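Long-range contacts in major capsid protein (Human herpesvirus 1, PDB 1NO7), which forms the hexons and pentons of the herpes simplex virus 1 capsid, and is represented here by its large upper domain: residues L194-V199 with G438-T443; F257-P262 with A585-L590; P283-D288 with I361-M366; C319-A324 with V446-M451. All coordinates share one frame; numbering follows the deposited sequence.

Interaction 1 (L194-V199 with G438-T443); sequences LARLVV and GPAMLT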
loop_
_atom_site.group_PDB
_atom_site.type_symbol
_atom_site.label_atom_id
_atom_site.label_comp_id
_atom_site.label_asym_id
_atom_site.label_seq_id
_atom_site.Cartn_x
_atom_site.Cartn_y
_atom_site.Cartn_z
ATOM N N LEU A 194 -11.093 -19.301 5.314
ATOM C CA LEU A 194 -11.874 -18.957 4.126
ATOM C C LEU A 194 -11.249 -19.471 2.822
ATOM O O LEU A 194 -11.725 -19.143 1.719
ATOM C CB LEU A 194 -12.067 -17.441 4.047
ATOM C CG LEU A 194 -12.788 -16.832 5.255
ATOM C CD1 LEU A 194 -11.844 -16.806 6.445
ATOM C CD2 LEU A 194 -13.254 -15.415 4.947
ATOM N N ALA A 195 -10.194 -20.278 2.953
ATOM C CA ALA A 195 -9.509 -20.837 1.788
ATOM C C ALA A 195 -10.509 -21.341 0.748
ATOM O O ALA A 195 -10.402 -21.007 -0.433
ATOM C CB ALA A 195 -8.575 -21.972 2.212
ATOM N N ARG A 196 -11.488 -22.133 1.188
ATOM C CA ARG A 196 -12.491 -22.662 0.261
ATOM C C ARG A 196 -13.170 -21.485 -0.432
ATOM O O ARG A 196 -13.171 -21.360 -1.665
ATOM C CB ARG A 196 -13.538 -23.481 1.018
ATOM C CG ARG A 196 -14.592 -24.113 0.121
ATOM C CD ARG A 196 -15.869 -24.428 0.898
ATOM N NE ARG A 196 -16.980 -24.739 -0.001
ATOM C CZ ARG A 196 -17.147 -25.908 -0.608
ATOM N NH1 ARG A 196 -16.280 -26.894 -0.406
ATOM N NH2 ARG A 196 -18.166 -26.080 -1.440
ATOM N N LEU A 197 -13.738 -20.614 0.393
ATOM C CA LEU A 197 -14.438 -19.429 -0.086
ATOM C C LEU A 197 -13.649 -18.688 -1.144
ATOM O O LEU A 197 -14.158 -18.391 -2.234
ATOM C CB LEU A 197 -14.712 -18.480 1.080
ATOM C CG LEU A 197 -15.280 -17.122 0.685
ATOM C CD1 LEU A 197 -16.380 -17.303 -0.355
ATOM C CD2 LEU A 197 -15.815 -16.427 1.946
ATOM N N VAL A 198 -12.402 -18.379 -0.804
ATOM C CA VAL A 198 -11.513 -17.665 -1.715
ATOM C C VAL A 198 -11.364 -18.358 -3.065
ATOM O O VAL A 198 -11.626 -17.756 -4.118
ATOM C CB VAL A 198 -10.114 -17.511 -1.119
ATOM C CG1 VAL A 198 -9.136 -17.164 -2.221
ATOM C CG2 VAL A 198 -10.117 -16.424 -0.044
ATOM N N VAL A 199 -10.936 -19.618 -3.033
ATOM C CA VAL A 199 -10.746 -20.360 -4.268
ATOM C C VAL A 199 -11.942 -20.122 -5.182
ATOM O O VAL A 199 -11.799 -20.031 -6.403
ATOM C CB VAL A 199 -10.608 -21.882 -4.029
ATOM C CG1 VAL A 199 -10.198 -22.553 -5.334
ATOM C CG2 VAL A 199 -9.579 -22.173 -2.932
ATOM N N GLY A 438 -23.241 -22.019 -0.485
ATOM C CA GLY A 438 -23.545 -21.853 0.929
ATOM C C GLY A 438 -22.464 -22.156 1.957
ATOM O O GLY A 438 -22.113 -21.283 2.748
ATOM N N PRO A 439 -21.922 -23.382 1.991
ATOM C CA PRO A 439 -20.883 -23.714 2.971
ATOM C C PRO A 439 -19.755 -22.689 2.939
ATOM O O PRO A 439 -19.323 -22.186 3.989
ATOM C CB PRO A 439 -20.414 -25.098 2.523
ATOM C CG PRO A 439 -21.631 -25.677 1.865
ATOM C CD PRO A 439 -22.149 -24.505 1.066
ATOM N N ALA A 440 -19.280 -22.392 1.725
ATOM C CA ALA A 440 -18.209 -21.419 1.537
ATOM C C ALA A 440 -18.613 -20.146 2.278
ATOM O O ALA A 440 -17.903 -19.663 3.163
ATOM C CB ALA A 440 -18.029 -21.128 0.050
ATOM N N MET A 441 -19.781 -19.624 1.913
ATOM C CA MET A 441 -20.317 -18.417 2.530
ATOM C C MET A 441 -20.300 -18.527 4.067
ATOM O O MET A 441 -19.950 -17.578 4.762
ATOM C CB MET A 441 -21.741 -18.196 2.021
ATOM C CG MET A 441 -22.281 -16.785 2.119
ATOM S SD MET A 441 -23.444 -16.566 0.722
ATOM C CE MET A 441 -22.746 -17.788 -0.576
ATOM N N LEU A 442 -20.651 -19.692 4.601
ATOM C CA LEU A 442 -20.665 -19.854 6.048
ATOM C C LEU A 442 -19.309 -19.773 6.743
ATOM O O LEU A 442 -19.259 -19.383 7.914
ATOM C CB LEU A 442 -21.348 -21.167 6.437
ATOM C CG LEU A 442 -22.868 -21.071 6.574
ATOM C CD1 LEU A 442 -23.228 -20.058 7.646
ATOM C CD2 LEU A 442 -23.474 -20.669 5.251
ATOM N N THR A 443 -18.218 -20.122 6.048
ATOM C CA THR A 443 -16.890 -20.081 6.682
ATOM C C THR A 443 -16.642 -18.731 7.355
ATOM O O THR A 443 -15.800 -18.614 8.257
ATOM C CB THR A 443 -15.762 -20.358 5.677
ATOM O OG1 THR A 443 -16.100 -19.763 4.422
ATOM C CG2 THR A 443 -15.552 -21.862 5.489
#
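Leu197 and Ala440 mark the approach of two helices: their CA atoms lie 4.6 Å apart, and the axes of the short segments 195-199 and 438-442 come within 8.3 Å at a signed crossing angle of -123°. Ala440 points its CB toward the other helix. That methyl sits 4.0 Å from the CA of Leu197 and 4.2 Å from its CD1, so it rests on the backbone of the facing helix as well as on the leucine branch. Arg196 passes along the other side of the same alanine. Its CG stands anti to the backbone N (chi1 -178°) and the chain stays extended as far as NE, which carries the aliphatic part across the gap. CD lies 3.9 Å from the CA of Ala440, while Ala440 CB meets the guanidinium in its plane, at the edge, 3.8 Å from NE. The charged end is anchored just beyond the segment, where Arg196 NH2 forms a salt bridge with Asp437 OD2; the other oxygen of Asp437 is hydrogen-bonded to Ala440 N. One carboxylate therefore joins both helices. Thr443 lies against Leu197 one turn further on, although the placement of its OG1 is doubtful in the model. No hydrogen bond links the two segments directly. The arrangement is typical of steeply crossed helix-helix packing, in which a small residue at the crossing lets the two backbones approach closely.

Interaction 2 (F257-P262 with A585-L590); sequences FTLTGP and ALHHQL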
loop_
_atom_site.group_PDB
_atom_site.type_symbol
_atom_site.label_atom_id
_atom_site.label_comp_id
_atom_site.label_asym_id
_atom_site.label_seq_id
_atom_site.Cartn_x
_atom_site.Cartn_y
_atom_site.Cartn_z
ATOM N N PHE A 257 23.889 -5.805 -7.545
ATOM C CA PHE A 257 24.648 -4.569 -7.624
ATOM C C PHE A 257 25.035 -4.065 -6.236
ATOM O O PHE A 257 24.955 -2.867 -5.944
ATOM C CB PHE A 257 23.828 -3.528 -8.379
ATOM C CG PHE A 257 23.576 -3.895 -9.807
ATOM C CD1 PHE A 257 22.449 -3.432 -10.468
ATOM C CD2 PHE A 257 24.486 -4.672 -10.507
ATOM C CE1 PHE A 257 22.232 -3.736 -11.818
ATOM C CE2 PHE A 257 24.285 -4.984 -11.849
ATOM C CZ PHE A 257 23.155 -4.514 -12.511
ATOM N N THR A 258 25.404 -5.006 -5.371
ATOM C CA THR A 258 25.887 -4.692 -4.027
ATOM C C THR A 258 27.145 -5.553 -3.915
ATOM O O THR A 258 27.267 -6.575 -4.599
ATOM C CB THR A 258 24.901 -5.082 -2.900
ATOM O OG1 THR A 258 23.678 -4.353 -3.057
ATOM C CG2 THR A 258 25.500 -4.730 -1.523
ATOM N N LEU A 259 28.085 -5.146 -3.074
ATOM C CA LEU A 259 29.316 -5.900 -2.945
ATOM C C LEU A 259 29.339 -6.741 -1.690
ATOM O O LEU A 259 28.938 -6.291 -0.615
ATOM C CB LEU A 259 30.505 -4.944 -2.977
ATOM C CG LEU A 259 30.555 -4.136 -4.275
ATOM C CD1 LEU A 259 31.590 -3.039 -4.164
ATOM C CD2 LEU A 259 30.860 -5.063 -5.442
ATOM N N THR A 260 29.812 -7.972 -1.841
ATOM C CA THR A 260 29.896 -8.916 -0.739
ATOM C C THR A 260 31.092 -8.630 0.157
ATOM O O THR A 260 32.195 -9.105 -0.109
ATOM C CB THR A 260 30.010 -10.333 -1.282
ATOM O OG1 THR A 260 31.011 -10.364 -2.307
ATOM C CG2 THR A 260 28.678 -10.776 -1.870
ATOM N N GLY A 261 30.868 -7.860 1.219
ATOM C CA GLY A 261 31.952 -7.518 2.125
ATOM C C GLY A 261 31.561 -7.368 3.586
ATOM O O GLY A 261 30.819 -8.197 4.113
ATOM N N PRO A 262 32.058 -6.319 4.272
ATOM C CA PRO A 262 31.790 -6.018 5.686
ATOM C C PRO A 262 30.349 -5.618 5.998
ATOM O O PRO A 262 29.461 -5.721 5.152
ATOM C CB PRO A 262 32.761 -4.873 5.988
ATOM C CG PRO A 262 33.868 -5.085 5.004
ATOM C CD PRO A 262 33.112 -5.430 3.752
ATOM N N ALA A 585 26.946 3.902 -1.634
ATOM C CA ALA A 585 25.988 3.403 -2.615
ATOM C C ALA A 585 26.669 3.445 -3.975
ATOM O O ALA A 585 26.787 2.421 -4.680
ATOM C CB ALA A 585 24.725 4.294 -2.626
ATOM N N LEU A 586 27.123 4.649 -4.323
ATOM C CA LEU A 586 27.802 4.869 -5.590
ATOM C C LEU A 586 29.005 3.967 -5.714
ATOM O O LEU A 586 29.322 3.497 -6.809
ATOM C CB LEU A 586 28.228 6.321 -5.730
ATOM C CG LEU A 586 27.098 7.097 -6.387
ATOM C CD1 LEU A 586 26.727 6.385 -7.695
ATOM C CD2 LEU A 586 25.901 7.164 -5.436
ATOM N N HIS A 587 29.671 3.723 -4.588
ATOM C CA HIS A 587 30.824 2.849 -4.604
ATOM C C HIS A 587 30.369 1.521 -5.209
ATOM O O HIS A 587 30.859 1.116 -6.274
ATOM C CB HIS A 587 31.353 2.644 -3.191
ATOM C CG HIS A 587 32.377 1.564 -3.095
ATOM N ND1 HIS A 587 33.269 1.301 -4.111
ATOM C CD2 HIS A 587 32.656 0.682 -2.109
ATOM C CE1 HIS A 587 34.055 0.301 -3.755
ATOM N NE2 HIS A 587 33.705 -0.093 -2.544
ATOM N N HIS A 588 29.409 0.873 -4.538
ATOM C CA HIS A 588 28.842 -0.411 -4.967
ATOM C C HIS A 588 28.274 -0.304 -6.374
ATOM O O HIS A 588 28.749 -0.970 -7.297
ATOM C CB HIS A 588 27.698 -0.835 -4.042
ATOM C CG HIS A 588 28.132 -1.243 -2.669
ATOM N ND1 HIS A 588 28.671 -2.483 -2.392
ATOM C CD2 HIS A 588 28.071 -0.587 -1.485
ATOM C CE1 HIS A 588 28.920 -2.574 -1.097
ATOM N NE2 HIS A 588 28.565 -1.437 -0.525
ATOM N N GLN A 589 27.240 0.522 -6.526
ATOM C CA GLN A 589 26.610 0.697 -7.825
ATOM C C GLN A 589 27.681 0.785 -8.921
ATOM O O GLN A 589 27.536 0.171 -9.991
ATOM C CB GLN A 589 25.738 1.947 -7.811
ATOM C CG GLN A 589 24.595 1.835 -6.857
ATOM C CD GLN A 589 23.968 3.179 -6.540
ATOM O OE1 GLN A 589 23.484 3.896 -7.432
ATOM N NE2 GLN A 589 23.968 3.535 -5.255
ATOM N N LEU A 590 28.763 1.523 -8.640
ATOM C CA LEU A 590 29.861 1.686 -9.592
ATOM C C LEU A 590 30.613 0.382 -9.861
ATOM O O LEU A 590 30.729 -0.042 -11.015
ATOM C CB LEU A 590 30.846 2.738 -9.083
ATOM C CG LEU A 590 30.480 4.191 -9.418
ATOM C CD1 LEU A 590 31.354 5.178 -8.606
ATOM C CD2 LEU A 590 30.641 4.390 -10.937
#
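His588 and His587 offer two imidazole rings to Thr258 and Leu259. Thr258 CG2 lies over one face of the His588 ring, 4.3 Å from the ring centroid, which is CH-pi geometry, while Leu259 CA lies in the plane at the edge of that ring. Leu259 CD1 also lies over a face of the His587 ring, displaced toward the rim, with NE2 of His587 as its nearest atom in that ring at 4.0 Å. The motif is a loop laid against a helix: residues 257-262 follow helix 234-256 without regular structure and run past the side of helix 583-593.

The polar link is a backbone-to-side-chain hydrogen bond from Leu259 N to His588 ND1, 2.8 Å long, with a bent N-H...N angle of 139°. The donor is tilted 30° out of the ring plane. His588 can reach it because its CG stands anti to the carbonyl carbon (chi1 -70°) on a residue whose CB points at the loop. The far nitrogen, NE2, is hydrogen-bonded to Gln269 OE1, so both nitrogens have partners, which would restrain the rotation of the ring. Acceptance at ND1 and an amide oxygen beside NE2 are together consistent with the proton lying on NE2. The Thr258 hydroxyl is hydrogen-bonded to Asn273 ND2 and Val254 O.

Leu259 spans both histidines: besides the bond from its N, its side chain passes the same imidazole nitrogen on the way to His587, with Leu259 CD1 3.5 Å from His588 ND1.

Interaction 3 (P283-D288 with I361-M366); sequences PPLVWD and IYYYVM
Pro284 is the bump of this contact, and the hollow that takes it lies between the side chains of Tyr363 and Tyr364, consecutive residues of helix 353-371. The proline ring touches one tyrosine with each of two carbons. CG lies near the root of Tyr363, 3.5 Å from its CB and the same distance from its CD2. CD lies over a face of the Tyr364 ring, 3.9 Å from the centroid and 30° off the normal, a CH-pi contact. Pro284 and Tyr364 approach tip to tip, and the contact falls at the phenol end of the ring, with CZ 3.5 Å from CD. Pro283 adds a lesser touch near the same ring, its CA 4.0 Å from Tyr364 CE1.

Leu285 adds a second contact to Tyr363. The two side chains cross at about a right angle, and Leu285 CD1 comes to the ring edge, near its plane, 3.7 Å from CE2. In both tyrosines CG is anti to the carbonyl carbon (chi1 -73° and -72°); CB and the near ring atom CD2 of Tyr363 bound one side of the hollow, the Tyr364 ring face the other.

The segments share no hydrogen bond; apolar packing and one CH-pi contact join them. The loop is held on another side, where Pro284 and Val286 form backbone hydrogen bonds with Leu483, at the end of strand 478-483. A wider pi-type turn spans 362-366, within the very stretch that bears both tyrosines. This is buried apolar packing of a proline-containing loop against a long helix, close to the centre of the upper domain.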
loop_
_atom_site.group_PDB
_atom_site.type_symbol
_atom_site.label_atom_id
_atom_site.label_comp_id
_atom_site.label_asym_id
_atom_site.label_seq_id
_atom_site.Cartn_x
_atom_site.Cartn_y
_atom_site.Cartn_z
ATOM N N PRO A 283 6.917 -0.421 4.402
ATOM C CA PRO A 283 5.970 -0.330 3.290
ATOM C C PRO A 283 4.759 0.494 3.656
ATOM O O PRO A 283 4.428 0.648 4.828
ATOM C CB PRO A 283 5.646 -1.791 2.982
ATOM C CG PRO A 283 5.850 -2.473 4.300
ATOM C CD PRO A 283 7.094 -1.820 4.835
ATOM N N PRO A 284 4.075 1.030 2.645
ATOM C CA PRO A 284 2.888 1.866 2.820
ATOM C C PRO A 284 1.798 1.238 3.669
ATOM O O PRO A 284 1.272 1.911 4.551
ATOM C CB PRO A 284 2.438 2.118 1.390
ATOM C CG PRO A 284 2.813 0.809 0.708
ATOM C CD PRO A 284 4.190 0.560 1.253
ATOM N N LEU A 285 1.496 -0.039 3.418
ATOM C CA LEU A 285 0.444 -0.767 4.145
ATOM C C LEU A 285 0.986 -1.931 4.974
ATOM O O LEU A 285 1.636 -2.839 4.446
ATOM C CB LEU A 285 -0.590 -1.270 3.139
ATOM C CG LEU A 285 -1.269 -0.105 2.401
ATOM C CD1 LEU A 285 -2.237 -0.586 1.308
ATOM C CD2 LEU A 285 -2.014 0.731 3.451
ATOM N N VAL A 286 0.709 -1.917 6.271
ATOM C CA VAL A 286 1.221 -2.971 7.141
ATOM C C VAL A 286 0.162 -3.669 7.978
ATOM O O VAL A 286 -0.382 -3.073 8.919
ATOM C CB VAL A 286 2.241 -2.411 8.129
ATOM C CG1 VAL A 286 3.102 -3.537 8.693
ATOM C CG2 VAL A 286 3.064 -1.363 7.456
ATOM N N TRP A 287 -0.110 -4.935 7.677
ATOM C CA TRP A 287 -1.100 -5.679 8.452
ATOM C C TRP A 287 -0.572 -6.072 9.843
ATOM O O TRP A 287 -1.236 -5.838 10.853
ATOM C CB TRP A 287 -1.541 -6.916 7.676
ATOM C CG TRP A 287 -2.520 -6.605 6.579
ATOM C CD1 TRP A 287 -2.431 -6.975 5.252
ATOM C CD2 TRP A 287 -3.782 -5.938 6.722
ATOM N NE1 TRP A 287 -3.567 -6.581 4.571
ATOM C CE2 TRP A 287 -4.412 -5.945 5.448
ATOM C CE3 TRP A 287 -4.448 -5.338 7.805
ATOM C CZ2 TRP A 287 -5.678 -5.376 5.233
ATOM C CZ3 TRP A 287 -5.715 -4.768 7.589
ATOM C CH2 TRP A 287 -6.311 -4.796 6.313
ATOM N N ASP A 288 0.618 -6.667 9.905
ATOM C CA ASP A 288 1.194 -7.042 11.198
ATOM C C ASP A 288 2.171 -5.958 11.674
ATOM O O ASP A 288 2.042 -4.794 11.284
ATOM C CB ASP A 288 1.900 -8.404 11.106
ATOM C CG ASP A 288 2.910 -8.466 9.980
ATOM O OD1 ASP A 288 3.800 -7.582 9.949
ATOM O OD2 ASP A 288 2.826 -9.397 9.147
ATOM N N ILE A 361 8.667 -3.985 -2.243
ATOM C CA ILE A 361 8.945 -4.105 -3.674
ATOM C C ILE A 361 7.636 -4.063 -4.460
ATOM O O ILE A 361 7.512 -3.347 -5.466
ATOM C CB ILE A 361 9.618 -5.427 -4.027
ATOM C CG1 ILE A 361 10.972 -5.519 -3.304
ATOM C CG2 ILE A 361 9.715 -5.547 -5.547
ATOM C CD1 ILE A 361 11.923 -6.629 -3.825
ATOM N N TYR A 362 6.663 -4.834 -3.987
ATOM C CA TYR A 362 5.360 -4.928 -4.624
ATOM C C TYR A 362 4.619 -3.589 -4.638
ATOM O O TYR A 362 4.200 -3.111 -5.699
ATOM C CB TYR A 362 4.505 -5.964 -3.887
ATOM C CG TYR A 362 3.289 -6.380 -4.669
ATOM C CD1 TYR A 362 3.398 -7.299 -5.717
ATOM C CD2 TYR A 362 2.042 -5.801 -4.421
ATOM C CE1 TYR A 362 2.290 -7.631 -6.509
ATOM C CE2 TYR A 362 0.932 -6.122 -5.208
ATOM C CZ TYR A 362 1.067 -7.035 -6.250
ATOM O OH TYR A 362 -0.008 -7.331 -7.052
ATOM N N TYR A 363 4.471 -2.994 -3.453
ATOM C CA TYR A 363 3.749 -1.729 -3.285
ATOM C C TYR A 363 4.377 -0.482 -3.905
ATOM O O TYR A 363 3.655 0.399 -4.416
ATOM C CB TYR A 363 3.488 -1.479 -1.799
ATOM C CG TYR A 363 2.426 -2.387 -1.271
ATOM C CD1 TYR A 363 2.609 -3.768 -1.263
ATOM C CD2 TYR A 363 1.195 -1.885 -0.873
ATOM C CE1 TYR A 363 1.583 -4.631 -0.882
ATOM C CE2 TYR A 363 0.159 -2.736 -0.488
ATOM C CZ TYR A 363 0.354 -4.109 -0.497
ATOM O OH TYR A 363 -0.686 -4.951 -0.144
ATOM N N TYR A 364 5.710 -0.410 -3.858
ATOM C CA TYR A 364 6.442 0.728 -4.403
ATOM C C TYR A 364 6.877 0.542 -5.851
ATOM O O TYR A 364 7.218 1.507 -6.521
ATOM C CB TYR A 364 7.655 1.041 -3.529
ATOM C CG TYR A 364 7.283 1.668 -2.194
ATOM C CD1 TYR A 364 7.802 1.157 -0.995
ATOM C CD2 TYR A 364 6.436 2.788 -2.130
ATOM C CE1 TYR A 364 7.489 1.742 0.249
ATOM C CE2 TYR A 364 6.114 3.391 -0.895
ATOM C CZ TYR A 364 6.643 2.856 0.297
ATOM O OH TYR A 364 6.313 3.397 1.541
ATOM N N VAL A 365 6.864 -0.683 -6.355
ATOM C CA VAL A 365 7.257 -0.868 -7.744
ATOM C C VAL A 365 6.150 -1.505 -8.574
ATOM O O VAL A 365 5.593 -0.882 -9.494
ATOM C CB VAL A 365 8.482 -1.753 -7.859
ATOM C CG1 VAL A 365 8.910 -1.848 -9.314
ATOM C CG2 VAL A 365 9.595 -1.196 -7.006
ATOM N N MET A 366 5.858 -2.760 -8.238
ATOM C CA MET A 366 4.831 -3.551 -8.904
ATOM C C MET A 366 3.499 -2.795 -9.039
ATOM O O MET A 366 2.958 -2.675 -10.148
ATOM C CB MET A 366 4.633 -4.855 -8.129
ATOM C CG MET A 366 5.875 -5.748 -8.076
ATOM S SD MET A 366 6.034 -6.872 -9.549
ATOM C CE MET A 366 5.236 -5.879 -10.863
#

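Interaction 4 (C319-A324 with V446-M451); sequences CNVATA and VLAHNM
Met451 and Val321 meet through their torsions: a bend at chi3 (74°) turns the methionine CE toward Val321, whose CG1 is roughly anti to its carbonyl carbon, well off the staggered position (chi1 -91°). CE and CG1 then lie 3.4 Å apart. The same CG1 also packs on the methyl of Ala448, 3.5 Å from its CB, so one valine branch bridges two residues of the opposing segment. Ala324 touches the methionine further back, its CB 4.0 Å from SD.

Beside this apolar patch a single backbone hydrogen bond ties the segments together, from Met451 N to Cys319 O. It is 3.2 Å long and nearly straight at the hydrogen (172°), with the donor somewhat tilted from the carbonyl plane. Cys319 and Asn320 are thereby drawn alongside the chain between His449 and Met451, although no regular sheet forms.

The loop 319-324 comes from between strands 314-316 and 332-334. Its partner, 446-451, leads from helix 438-442 toward strand 457-462. Met451 also touches Tyr386 of helix 382-389. Asn450 packs on His189 and Val190 of helix 188-193 and hydrogen-bonds through OD1 to Asn336, just beyond strand 332-334.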
loop_
_atom_site.group_PDB
_atom_site.type_symbol
_atom_site.label_atom_id
_atom_site.label_comp_id
_atom_site.label_asym_id
_atom_site.label_seq_id
_atom_site.Cartn_x
_atom_site.Cartn_y
_atom_site.Cartn_z
ATOM N N CYS A 319 -6.854 -10.613 18.695
ATOM C CA CYS A 319 -8.105 -9.876 18.859
ATOM C C CYS A 319 -9.346 -10.732 18.550
ATOM O O CYS A 319 -9.467 -11.277 17.446
ATOM C CB CYS A 319 -8.078 -8.655 17.937
ATOM S SG CYS A 319 -9.204 -7.323 18.381
ATOM N N ASN A 320 -10.261 -10.832 19.522
ATOM C CA ASN A 320 -11.500 -11.607 19.382
ATOM C C ASN A 320 -12.640 -10.723 18.956
ATOM O O ASN A 320 -12.492 -9.840 18.125
ATOM C CB ASN A 320 -11.915 -12.230 20.706
ATOM C CG ASN A 320 -10.851 -13.083 21.293
ATOM O OD1 ASN A 320 -10.372 -14.021 20.657
ATOM N ND2 ASN A 320 -10.456 -12.772 22.523
ATOM N N VAL A 321 -13.793 -10.990 19.549
ATOM C CA VAL A 321 -15.003 -10.221 19.293
ATOM C C VAL A 321 -15.309 -9.558 20.616
ATOM O O VAL A 321 -16.131 -8.645 20.710
ATOM C CB VAL A 321 -16.179 -11.122 18.906
ATOM C CG1 VAL A 321 -16.232 -11.294 17.392
ATOM C CG2 VAL A 321 -16.027 -12.477 19.594
ATOM N N ALA A 322 -14.625 -10.046 21.643
ATOM C CA ALA A 322 -14.774 -9.513 22.982
ATOM C C ALA A 322 -13.724 -8.427 23.137
ATOM O O ALA A 322 -13.990 -7.362 23.703
ATOM C CB ALA A 322 -14.543 -10.607 24.000
ATOM N N THR A 323 -12.537 -8.721 22.607
ATOM C CA THR A 323 -11.378 -7.835 22.651
ATOM C C THR A 323 -11.511 -6.633 21.725
ATOM O O THR A 323 -11.153 -5.508 22.080
ATOM C CB THR A 323 -10.107 -8.597 22.236
ATOM O OG1 THR A 323 -9.922 -9.724 23.098
ATOM C CG2 THR A 323 -8.889 -7.688 22.309
ATOM N N ALA A 324 -12.026 -6.891 20.531
ATOM C CA ALA A 324 -12.194 -5.865 19.498
ATOM C C ALA A 324 -12.943 -4.599 19.904
ATOM O O ALA A 324 -14.097 -4.662 20.360
ATOM C CB ALA A 324 -12.877 -6.479 18.258
ATOM N N VAL A 446 -15.721 -17.680 11.017
ATOM C CA VAL A 446 -14.396 -17.530 11.606
ATOM C C VAL A 446 -14.074 -16.110 12.092
ATOM O O VAL A 446 -13.535 -15.925 13.195
ATOM C CB VAL A 446 -13.290 -17.941 10.614
ATOM C CG1 VAL A 446 -11.967 -17.992 11.348
ATOM C CG2 VAL A 446 -13.601 -19.291 9.991
ATOM N N LEU A 447 -14.413 -15.119 11.266
ATOM C CA LEU A 447 -14.143 -13.707 11.559
ATOM C C LEU A 447 -14.375 -13.280 12.994
ATOM O O LEU A 447 -13.669 -12.407 13.504
ATOM C CB LEU A 447 -14.954 -12.795 10.639
ATOM C CG LEU A 447 -14.924 -13.166 9.152
ATOM C CD1 LEU A 447 -15.368 -11.960 8.331
ATOM C CD2 LEU A 447 -13.523 -13.616 8.730
ATOM N N ALA A 448 -15.364 -13.873 13.648
ATOM C CA ALA A 448 -15.624 -13.514 15.033
ATOM C C ALA A 448 -14.428 -13.929 15.898
ATOM O O ALA A 448 -14.108 -13.270 16.892
ATOM C CB ALA A 448 -16.895 -14.188 15.522
ATOM N N HIS A 449 -13.755 -15.006 15.499
ATOM C CA HIS A 449 -12.608 -15.513 16.247
ATOM C C HIS A 449 -11.303 -14.744 16.061
ATOM O O HIS A 449 -10.578 -14.484 17.027
ATOM C CB HIS A 449 -12.365 -16.986 15.906
ATOM C CG HIS A 449 -13.435 -17.907 16.406
ATOM N ND1 HIS A 449 -13.860 -17.911 17.718
ATOM C CD2 HIS A 449 -14.152 -18.866 15.775
ATOM C CE1 HIS A 449 -14.792 -18.834 17.873
ATOM N NE2 HIS A 449 -14.987 -19.428 16.710
ATOM N N ASN A 450 -11.004 -14.380 14.820
ATOM C CA ASN A 450 -9.765 -13.675 14.522
ATOM C C ASN A 450 -10.032 -12.427 13.689
ATOM O O ASN A 450 -10.142 -12.494 12.456
ATOM C CB ASN A 450 -8.831 -14.610 13.763
ATOM C CG ASN A 450 -7.404 -14.161 13.817
ATOM O OD1 ASN A 450 -7.111 -12.975 13.664
ATOM N ND2 ASN A 450 -6.495 -15.107 14.028
ATOM N N MET A 451 -10.127 -11.282 14.356
ATOM C CA MET A 451 -10.397 -10.037 13.641
ATOM C C MET A 451 -9.501 -8.833 13.963
ATOM O O MET A 451 -8.814 -8.793 14.993
ATOM C CB MET A 451 -11.883 -9.639 13.813
ATOM C CG MET A 451 -12.520 -9.905 15.197
ATOM S SD MET A 451 -14.158 -9.082 15.437
ATOM C CE MET A 451 -15.268 -10.133 14.390
#

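Interactions 1 and 4 are neighbours, with centres 18 Å apart, and they touch where Leu194 CD2 packs on Leu447 CD2 at 4.2 Å. Their second segments, 438-443 and 446-451, follow one another with two residues between. Interaction 3 lies about 5 Å from the centre of the chain, whereas the other three lie 24 to 29 Å out. Interaction 2 occupies a distant region, its centre 48 Å from that of interaction 1 and 47 Å from that of interaction 4. From interaction 3, the nearest atoms of interactions 4, 2 and 1 are about 8, 12 and 13 Å away. Together the contacts join sequence-distant parts of one upper domain.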